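Local atomic coordinates of DNA replication protein DnaC (PDB entry 3ECC), a protein that acts as a bacterial helicase loader in the initiation of DNA replication, binding adenine nucleotide together with magnesium. Residues G70-T75 / V103-D108; L41-S46 / S135-T140; V98-V103 / I126-N131. All blocks are in the same frame, centred on the assembly; numbering follows the deposited sequence.

Interaction 1: residues G70-T75 / V103-D108. With BEF (beryllium trifluoride ion), chain D.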
loop_
_atom_site.group_PDB
_atom_site.type_symbol
_atom_site.label_atom_id
_atom_site.label_comp_id
_atom_site.label_asym_id
_atom_site.label_seq_id
_atom_site.Cartn_x
_atom_site.Cartn_y
_atom_site.Cartn_z
ATOM N N GLY A 70 2.339 -12.435 3.550
ATOM C CA GLY A 70 1.536 -11.243 3.814
ATOM C C GLY A 70 0.162 -11.323 3.171
ATOM O O GLY A 70 -0.279 -12.405 2.762
ATOM N N TYR A 71 -0.514 -10.180 3.063
ATOM C CA TYR A 71 -1.862 -10.131 2.489
ATOM C C TYR A 71 -2.023 -8.953 1.528
ATOM O O TYR A 71 -1.437 -7.891 1.739
ATOM C CB TYR A 71 -2.919 -10.047 3.600
ATOM C CG TYR A 71 -2.990 -11.254 4.520
ATOM C CD1 TYR A 71 -3.918 -12.272 4.302
ATOM C CD2 TYR A 71 -2.145 -11.363 5.622
ATOM C CE1 TYR A 71 -3.990 -13.370 5.149
ATOM C CE2 TYR A 71 -2.207 -12.458 6.472
ATOM C CZ TYR A 71 -3.130 -13.456 6.232
ATOM O OH TYR A 71 -3.186 -14.538 7.080
ATOM N N PHE A 72 -2.807 -9.161 0.468
ATOM C CA PHE A 72 -3.174 -8.093 -0.465
ATOM C C PHE A 72 -4.658 -7.776 -0.349
ATOM O O PHE A 72 -5.510 -8.637 -0.571
ATOM C CB PHE A 72 -2.845 -8.482 -1.915
ATOM C CG PHE A 72 -3.326 -7.481 -2.936
ATOM C CD1 PHE A 72 -2.486 -6.487 -3.407
ATOM C CD2 PHE A 72 -4.626 -7.528 -3.419
ATOM C CE1 PHE A 72 -2.937 -5.559 -4.337
ATOM C CE2 PHE A 72 -5.078 -6.601 -4.349
ATOM C CZ PHE A 72 -4.233 -5.621 -4.805
ATOM N N PHE A 73 -4.967 -6.532 -0.008
ATOM C CA PHE A 73 -6.357 -6.095 0.060
ATOM C C PHE A 73 -6.589 -4.891 -0.817
ATOM O O PHE A 73 -5.725 -4.037 -0.933
ATOM C CB PHE A 73 -6.756 -5.770 1.503
ATOM C CG PHE A 73 -6.968 -6.987 2.361
ATOM C CD1 PHE A 73 -8.115 -7.756 2.228
ATOM C CD2 PHE A 73 -6.018 -7.368 3.294
ATOM C CE1 PHE A 73 -8.309 -8.877 3.008
ATOM C CE2 PHE A 73 -6.212 -8.491 4.079
ATOM C CZ PHE A 73 -7.357 -9.245 3.932
ATOM N N ASP A 74 -7.745 -4.847 -1.464
ATOM C CA ASP A 74 -8.263 -3.590 -1.961
ATOM C C ASP A 74 -8.774 -2.876 -0.728
ATOM O O ASP A 74 -9.406 -3.488 0.135
ATOM C CB ASP A 74 -9.404 -3.808 -2.960
ATOM C CG ASP A 74 -10.040 -2.501 -3.424
ATOM O OD1 ASP A 74 -9.454 -1.815 -4.286
ATOM O OD2 ASP A 74 -11.128 -2.163 -2.925
ATOM N N THR A 75 -8.476 -1.590 -0.634
ATOM C CA THR A 75 -8.761 -0.837 0.569
ATOM C C THR A 75 -10.257 -0.732 0.838
ATOM O O THR A 75 -10.709 -0.902 1.977
ATOM C CB THR A 75 -8.135 0.542 0.499
ATOM O OG1 THR A 75 -6.764 0.404 0.103
ATOM C CG2 THR A 75 -8.200 1.214 1.852
ATOM N N VAL A 103 3.289 -8.240 6.571
ATOM C CA VAL A 103 3.246 -7.405 5.371
ATOM C C VAL A 103 1.797 -7.203 4.961
ATOM O O VAL A 103 1.042 -8.164 4.854
ATOM C CB VAL A 103 4.009 -8.046 4.189
ATOM C CG1 VAL A 103 3.828 -7.221 2.926
ATOM C CG2 VAL A 103 5.478 -8.178 4.504
ATOM N N LEU A 104 1.408 -5.952 4.748
ATOM C CA LEU A 104 0.055 -5.644 4.321
ATOM C C LEU A 104 0.071 -4.684 3.143
ATOM O O LEU A 104 0.806 -3.694 3.141
ATOM C CB LEU A 104 -0.766 -5.058 5.477
ATOM C CG LEU A 104 -2.265 -4.803 5.237
ATOM C CD1 LEU A 104 -3.068 -6.105 5.186
ATOM C CD2 LEU A 104 -2.824 -3.881 6.304
ATOM N N VAL A 105 -0.733 -4.999 2.131
ATOM C CA VAL A 105 -0.915 -4.117 0.998
ATOM C C VAL A 105 -2.284 -3.471 1.096
ATOM O O VAL A 105 -3.306 -4.162 1.093
ATOM C CB VAL A 105 -0.813 -4.874 -0.347
ATOM C CG1 VAL A 105 -0.736 -3.885 -1.512
ATOM C CG2 VAL A 105 0.384 -5.804 -0.350
ATOM N N LEU A 106 -2.300 -2.147 1.208
ATOM C CA LEU A 106 -3.531 -1.379 1.061
ATOM C C LEU A 106 -3.573 -0.761 -0.334
ATOM O O LEU A 106 -2.899 0.239 -0.599
ATOM C CB LEU A 106 -3.629 -0.286 2.130
ATOM C CG LEU A 106 -3.618 -0.695 3.605
ATOM C CD1 LEU A 106 -3.746 0.526 4.488
ATOM C CD2 LEU A 106 -4.721 -1.690 3.911
ATOM N N ASP A 107 -4.345 -1.374 -1.226
ATOM C CA ASP A 107 -4.354 -0.991 -2.635
ATOM C C ASP A 107 -5.478 -0.004 -2.914
ATOM O O ASP A 107 -6.604 -0.187 -2.436
ATOM C CB ASP A 107 -4.500 -2.233 -3.524
ATOM C CG ASP A 107 -4.110 -1.971 -4.972
ATOM O OD1 ASP A 107 -4.994 -2.062 -5.849
ATOM O OD2 ASP A 107 -2.921 -1.676 -5.237
ATOM N N ASP A 108 -5.170 1.028 -3.703
ATOM C CA ASP A 108 -6.099 2.130 -3.979
ATOM C C ASP A 108 -6.575 2.818 -2.702
ATOM O O ASP A 108 -7.771 3.035 -2.507
ATOM C CB ASP A 108 -7.283 1.665 -4.832
ATOM C CG ASP A 108 -7.257 2.247 -6.241
ATOM O OD1 ASP A 108 -7.426 1.480 -7.223
ATOM O OD2 ASP A 108 -7.070 3.479 -6.365
HETATM BE BE BEF D . -5.049 2.184 -10.329
HETATM F F1 BEF D . -3.925 3.539 -10.283
HETATM F F2 BEF D . -4.907 0.868 -9.152
HETATM F F3 BEF D . -5.971 1.953 -11.814
#
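F72 lays its ring obliquely across two residues of the neighbouring strand. CD1 of F72 meets CG1 of V105 at 3.7 Å, and CZ at the far end of the ring stands 3.6 Å from CB of D107. The F72 CG is anti to the backbone N (chi1 174°), which carries the ring out over V105 and D107; the ring plane is turned 43° from the D107 carboxylate, which it flanks with carbon atoms. An alanine here would probably open a gap between V105 and helix 51-65, where the ring also packs on T52, V56 and L59, and leave the D107 side chain less confined. On the other face of the sheet F73 meets L104 differently: the methyl CD1 of L104 sits in the plane of the F73 ring, at its edge, 3.7 Å from CD2. Just past D74, T75 grips the carbonyl of D107 twice. Its N donates to D107 O at 3.0 Å in the carbonyl plane, while its OG1 donates to the same D107 O at 2.6 Å from well above that plane. The acids have separate anchors: D74 caps the N of D77 at the start of helix 75-86, D107 OD2 is held by T52 and T139, and D108 OD2 bonds to S111. OD1 of D108 approaches F2 of the beryllium trifluoride ion at 3.2 Å. The strands run parallel, bonded from V103 O through to D107 O, and four hydrophobic residues leading into D107 and D108 beside magnesium and a phosphate mimic make strand 104-107 the Walker B strand of a P-loop NTPase.

Interaction 2: residues L41-S46 / S135-T140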
loop_
_atom_site.group_PDB
_atom_site.type_symbol
_atom_site.label_atom_id
_atom_site.label_comp_id
_atom_site.label_asym_id
_atom_site.label_seq_id
_atom_site.Cartn_x
_atom_site.Cartn_y
_atom_site.Cartn_z
ATOM N N LEU A 41 6.554 0.566 1.381
ATOM C CA LEU A 41 6.697 1.421 0.216
ATOM C C LEU A 41 5.360 2.046 -0.108
ATOM O O LEU A 41 4.311 1.473 0.175
ATOM C CB LEU A 41 7.191 0.619 -0.990
ATOM C CG LEU A 41 8.447 -0.245 -0.816
ATOM C CD1 LEU A 41 8.562 -1.254 -1.949
ATOM C CD2 LEU A 41 9.712 0.618 -0.717
ATOM N N THR A 42 5.409 3.230 -0.705
ATOM C CA THR A 42 4.219 3.932 -1.137
ATOM C C THR A 42 4.313 4.253 -2.624
ATOM O O THR A 42 5.218 4.956 -3.066
ATOM C CB THR A 42 4.017 5.222 -0.334
ATOM O OG1 THR A 42 4.031 4.918 1.069
ATOM C CG2 THR A 42 2.692 5.884 -0.700
ATOM N N PHE A 43 3.369 3.721 -3.392
ATOM C CA PHE A 43 3.342 3.915 -4.837
ATOM C C PHE A 43 2.283 4.942 -5.204
ATOM O O PHE A 43 1.097 4.757 -4.925
ATOM C CB PHE A 43 3.026 2.601 -5.550
ATOM C CG PHE A 43 4.036 1.522 -5.315
ATOM C CD1 PHE A 43 5.162 1.426 -6.117
ATOM C CD2 PHE A 43 3.850 0.593 -4.305
ATOM C CE1 PHE A 43 6.087 0.426 -5.915
ATOM C CE2 PHE A 43 4.773 -0.419 -4.092
ATOM C CZ PHE A 43 5.892 -0.505 -4.898
ATOM N N VAL A 44 2.720 6.025 -5.832
ATOM C CA VAL A 44 1.832 7.101 -6.224
ATOM C C VAL A 44 1.856 7.226 -7.741
ATOM O O VAL A 44 2.840 6.869 -8.377
ATOM C CB VAL A 44 2.273 8.433 -5.579
ATOM C CG1 VAL A 44 1.166 9.467 -5.670
ATOM C CG2 VAL A 44 2.642 8.214 -4.125
ATOM N N GLY A 45 0.764 7.718 -8.319
ATOM C CA GLY A 45 0.709 7.948 -9.759
ATOM C C GLY A 45 -0.674 7.808 -10.369
ATOM O O GLY A 45 -1.632 7.418 -9.702
ATOM N N SER A 46 -0.765 8.121 -11.654
ATOM C CA SER A 46 -1.996 7.978 -12.424
ATOM C C SER A 46 -2.360 6.506 -12.688
ATOM O O SER A 46 -1.529 5.618 -12.487
ATOM C CB SER A 46 -1.857 8.721 -13.750
ATOM O OG SER A 46 -2.018 10.106 -13.547
ATOM N N SER A 135 5.254 -3.475 8.777
ATOM C CA SER A 135 5.529 -2.983 7.423
ATOM C C SER A 135 4.309 -3.084 6.536
ATOM O O SER A 135 3.633 -4.111 6.500
ATOM C CB SER A 135 6.700 -3.730 6.792
ATOM O OG SER A 135 6.701 -5.092 7.196
ATOM N N THR A 136 4.030 -2.000 5.822
ATOM C CA THR A 136 2.810 -1.894 5.047
ATOM C C THR A 136 3.044 -1.157 3.734
ATOM O O THR A 136 3.639 -0.076 3.706
ATOM C CB THR A 136 1.663 -1.228 5.864
ATOM O OG1 THR A 136 0.728 -0.613 4.971
ATOM C CG2 THR A 136 2.204 -0.172 6.804
ATOM N N ILE A 137 2.580 -1.760 2.646
ATOM C CA ILE A 137 2.741 -1.182 1.321
ATOM C C ILE A 137 1.434 -0.571 0.837
ATOM O O ILE A 137 0.362 -1.138 1.026
ATOM C CB ILE A 137 3.252 -2.229 0.313
ATOM C CG1 ILE A 137 4.581 -2.820 0.799
ATOM C CG2 ILE A 137 3.397 -1.606 -1.078
ATOM C CD1 ILE A 137 5.018 -4.082 0.066
ATOM N N ILE A 138 1.531 0.596 0.219
ATOM C CA ILE A 138 0.352 1.347 -0.186
ATOM C C ILE A 138 0.473 1.741 -1.648
ATOM O O ILE A 138 1.550 2.094 -2.112
ATOM C CB ILE A 138 0.194 2.633 0.672
ATOM C CG1 ILE A 138 -0.130 2.286 2.126
ATOM C CG2 ILE A 138 -0.865 3.564 0.076
ATOM C CD1 ILE A 138 0.186 3.394 3.094
ATOM N N THR A 139 -0.626 1.644 -2.383
ATOM C CA THR A 139 -0.711 2.275 -3.698
ATOM C C THR A 139 -1.844 3.279 -3.676
ATOM O O THR A 139 -2.903 3.024 -3.100
ATOM C CB THR A 139 -0.919 1.264 -4.853
ATOM O OG1 THR A 139 -2.282 0.823 -4.885
ATOM C CG2 THR A 139 0.002 0.066 -4.695
ATOM N N THR A 140 -1.612 4.433 -4.282
ATOM C CA THR A 140 -2.565 5.519 -4.205
ATOM C C THR A 140 -2.584 6.341 -5.489
ATOM O O THR A 140 -1.605 6.376 -6.245
ATOM C CB THR A 140 -2.287 6.437 -2.972
ATOM O OG1 THR A 140 -3.321 7.421 -2.859
ATOM C CG2 THR A 140 -0.924 7.124 -3.092
#
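L41 and F43 join their strand to I138 and T140 in a parallel pairing, the segment axes only 4° apart and 4.6 Å from each other at closest approach. The bonds alternate across the gap: I138 N gives to L41 O at 2.9 Å, F43 N to I138 O at 2.8 Å, and T140 N to F43 O at 2.8 Å. Beyond these, the bond from G45 N to T140 O is weak, so the pairing slackens as the first strand runs out toward the phosphate-binding loop. The CA-H groups of I137 and T139 also point at the carbonyls of L41 and F43. F43 makes the closest side-chain contact. Its CG stands anti to the carbonyl carbon (chi1 -62°), and the ring turns an edge to the neighbouring strand, where CG2 of I137 lies in the ring plane 3.5 Å from CE2. The methyl CG2 of T139 meets the same ring obliquely, 3.9 Å from CD2. The other branch of T139, OG1, bonds D108 N as well as the D107 carboxylate. On the other face V44 and T140 lie side by side and point the same way, their CG2 methyls 3.9 Å apart. G45 also offers its O to K51 NZ, and S46 follows in the ADP pocket. Helix 51-65 covers the F43 and T139 face through K51, L54 and A55, while V44 and T140 lie against helix 153-162. Strand 174-178 flanks strand 40-45 on its other edge, bonded to T42, so this contact occupies the middle of the sheet.

Interaction 3: residues V98-V103 / I126-N131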
loop_
_atom_site.group_PDB
_atom_site.type_symbol
_atom_site.label_atom_id
_atom_site.label_comp_id
_atom_site.label_asym_id
_atom_site.label_seq_id
_atom_site.Cartn_x
_atom_site.Cartn_y
_atom_site.Cartn_z
ATOM N N VAL A 98 -5.093 -9.025 10.213
ATOM C CA VAL A 98 -4.825 -7.864 9.370
ATOM C C VAL A 98 -3.889 -6.882 10.072
ATOM O O VAL A 98 -2.835 -6.540 9.539
ATOM C CB VAL A 98 -6.129 -7.142 8.939
ATOM C CG1 VAL A 98 -5.812 -5.789 8.314
ATOM C CG2 VAL A 98 -6.917 -8.003 7.971
ATOM N N LEU A 99 -4.261 -6.462 11.281
ATOM C CA LEU A 99 -3.456 -5.507 12.047
ATOM C C LEU A 99 -2.060 -6.040 12.362
ATOM O O LEU A 99 -1.075 -5.327 12.216
ATOM C CB LEU A 99 -4.165 -5.113 13.353
ATOM C CG LEU A 99 -5.427 -4.243 13.304
ATOM C CD1 LEU A 99 -6.051 -4.151 14.690
ATOM C CD2 LEU A 99 -5.148 -2.856 12.735
ATOM N N ASN A 100 -1.979 -7.300 12.776
ATOM C CA ASN A 100 -0.706 -7.888 13.188
ATOM C C ASN A 100 0.067 -8.566 12.057
ATOM O O ASN A 100 1.086 -9.206 12.294
ATOM C CB ASN A 100 -0.915 -8.845 14.370
ATOM C CG ASN A 100 -1.195 -8.104 15.676
ATOM O OD1 ASN A 100 -0.512 -7.133 16.010
ATOM N ND2 ASN A 100 -2.197 -8.564 16.422
ATOM N N SER A 101 -0.412 -8.399 10.830
ATOM C CA SER A 101 0.239 -8.983 9.668
ATOM C C SER A 101 1.629 -8.394 9.426
ATOM O O SER A 101 1.823 -7.181 9.509
ATOM C CB SER A 101 -0.622 -8.793 8.424
ATOM O OG SER A 101 -0.087 -9.527 7.337
ATOM N N PRO A 102 2.598 -9.264 9.097
ATOM C CA PRO A 102 3.979 -8.855 8.826
ATOM C C PRO A 102 4.106 -7.972 7.586
ATOM O O PRO A 102 4.946 -7.074 7.555
ATOM C CB PRO A 102 4.706 -10.191 8.611
ATOM C CG PRO A 102 3.627 -11.171 8.277
ATOM C CD PRO A 102 2.446 -10.731 9.074
ATOM N N VAL A 103 3.289 -8.240 6.571
ATOM C CA VAL A 103 3.246 -7.405 5.371
ATOM C C VAL A 103 1.797 -7.203 4.961
ATOM O O VAL A 103 1.042 -8.164 4.854
ATOM C CB VAL A 103 4.009 -8.046 4.189
ATOM C CG1 VAL A 103 3.828 -7.221 2.926
ATOM C CG2 VAL A 103 5.478 -8.178 4.504
ATOM N N ILE A 126 -3.598 2.124 10.273
ATOM C CA ILE A 126 -2.316 2.755 9.999
ATOM C C ILE A 126 -1.571 3.198 11.273
ATOM O O ILE A 126 -0.343 3.058 11.371
ATOM C CB ILE A 126 -2.478 3.919 9.006
ATOM C CG1 ILE A 126 -2.667 3.349 7.602
ATOM C CG2 ILE A 126 -1.272 4.844 9.052
ATOM C CD1 ILE A 126 -3.441 4.231 6.682
ATOM N N THR A 127 -2.307 3.715 12.248
ATOM C CA THR A 127 -1.706 4.097 13.528
ATOM C C THR A 127 -1.177 2.859 14.279
ATOM O O THR A 127 -0.099 2.886 14.876
ATOM C CB THR A 127 -2.710 4.894 14.389
ATOM O OG1 THR A 127 -3.124 6.052 13.662
ATOM C CG2 THR A 127 -2.090 5.326 15.683
ATOM N N TYR A 128 -1.936 1.771 14.223
ATOM C CA TYR A 128 -1.521 0.518 14.831
ATOM C C TYR A 128 -0.227 0.002 14.202
ATOM O O TYR A 128 0.722 -0.348 14.912
ATOM C CB TYR A 128 -2.624 -0.519 14.683
ATOM C CG TYR A 128 -2.380 -1.787 15.444
ATOM C CD1 TYR A 128 -2.802 -1.923 16.772
ATOM C CD2 TYR A 128 -1.732 -2.861 14.844
ATOM C CE1 TYR A 128 -2.577 -3.098 17.481
ATOM C CE2 TYR A 128 -1.502 -4.041 15.540
ATOM C CZ TYR A 128 -1.924 -4.158 16.857
ATOM O OH TYR A 128 -1.694 -5.329 17.539
ATOM N N ARG A 129 -0.187 -0.008 12.873
ATOM C CA ARG A 129 0.966 -0.516 12.133
ATOM C C ARG A 129 2.142 0.446 12.184
ATOM O O ARG A 129 3.284 0.030 12.029
ATOM C CB ARG A 129 0.577 -0.833 10.687
ATOM C CG ARG A 129 -0.419 -1.987 10.580
ATOM C CD ARG A 129 -0.785 -2.322 9.145
ATOM N NE ARG A 129 0.293 -3.028 8.450
ATOM C CZ ARG A 129 0.632 -4.294 8.684
ATOM N NH1 ARG A 129 -0.023 -4.999 9.599
ATOM N NH2 ARG A 129 1.640 -4.849 8.017
ATOM N N TYR A 130 1.854 1.726 12.413
ATOM C CA TYR A 130 2.884 2.731 12.730
ATOM C C TYR A 130 3.492 2.501 14.122
ATOM O O TYR A 130 4.710 2.522 14.284
ATOM C CB TYR A 130 2.298 4.147 12.647
ATOM C CG TYR A 130 3.255 5.263 13.019
ATOM C CD1 TYR A 130 4.233 5.690 12.129
ATOM C CD2 TYR A 130 3.166 5.908 14.252
ATOM C CE1 TYR A 130 5.110 6.718 12.460
ATOM C CE2 TYR A 130 4.040 6.936 14.590
ATOM C CZ TYR A 130 5.007 7.334 13.691
ATOM O OH TYR A 130 5.879 8.346 14.015
ATOM N N ASN A 131 2.642 2.287 15.120
ATOM C CA ASN A 131 3.121 2.113 16.496
ATOM C C ASN A 131 3.844 0.789 16.732
ATOM O O ASN A 131 4.786 0.717 17.529
ATOM C CB ASN A 131 1.972 2.264 17.495
ATOM C CG ASN A 131 1.358 3.645 17.472
ATOM O OD1 ASN A 131 2.035 4.637 17.191
ATOM N ND2 ASN A 131 0.064 3.718 17.754
#
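R129 reaches from helix 116-131 to the backbone just past helix 93-99 and binds one carbonyl with both terminal nitrogens. NH1 of R129 lies on a lone pair of S101 O at 2.9 Å; NH2 reaches the same S101 O at 2.8 Å, but from above the carbonyl plane. The oxygen itself lies nearly in the guanidinium plane. A further, weak bond joins NH1 to L99 O at 2.8 Å. The bend at chi3 (74°) turns NE out of the line of the extended chain before the guanidinium, and NH2 is also bonded to S135 O, so the buried group is held from more than one side. A second polar link is made by the Y128 hydroxyl, which donates to N100 OD1 at 2.6 Å, the oxygen lying in the plane of the ring at its edge. Within the 98-103 segment, S101 OG donates to V103 O.

The apolar part belongs to L99 and Y128, whose side chains cross at about a right angle. L99 CG rides 4.2 Å above one ring face, toward the rim, and L99 CB touches CE2 of Y128 at 3.6 Å.

A cationic side chain set against carbonyls at the C-terminal end of a helix is a familiar and probably favourable arrangement. Here it ties together two helices on one face of the sheet of an alpha/beta P-loop domain.

How the interactions relate
Interactions 1 and 2 meet on the adjacent strands 104-107 and 136-141, and interaction 3 adjoins their N-terminal ends. Interactions 1 and 2, with centres 10 Å apart, are joined where these two strands lie side by side: L104 O and I137 N lie 2.7 Å apart, and nearer the nucleotide D107 OD2 and T139 OG1 are 2.6 Å apart, both probable hydrogen bonds. That last pair links the Walker B strand to its neighbour, and each side chain is about 4 Å from the magnesium ion at the nearest atoms. Interaction 3 shares V103 with interaction 1, the V103 side chain lying about 12 Å from that of D107. It joins interaction 2 through S135, whose O is 2.6 Å from R129 NH2 and whose OG is 2.7 Å from P102 O.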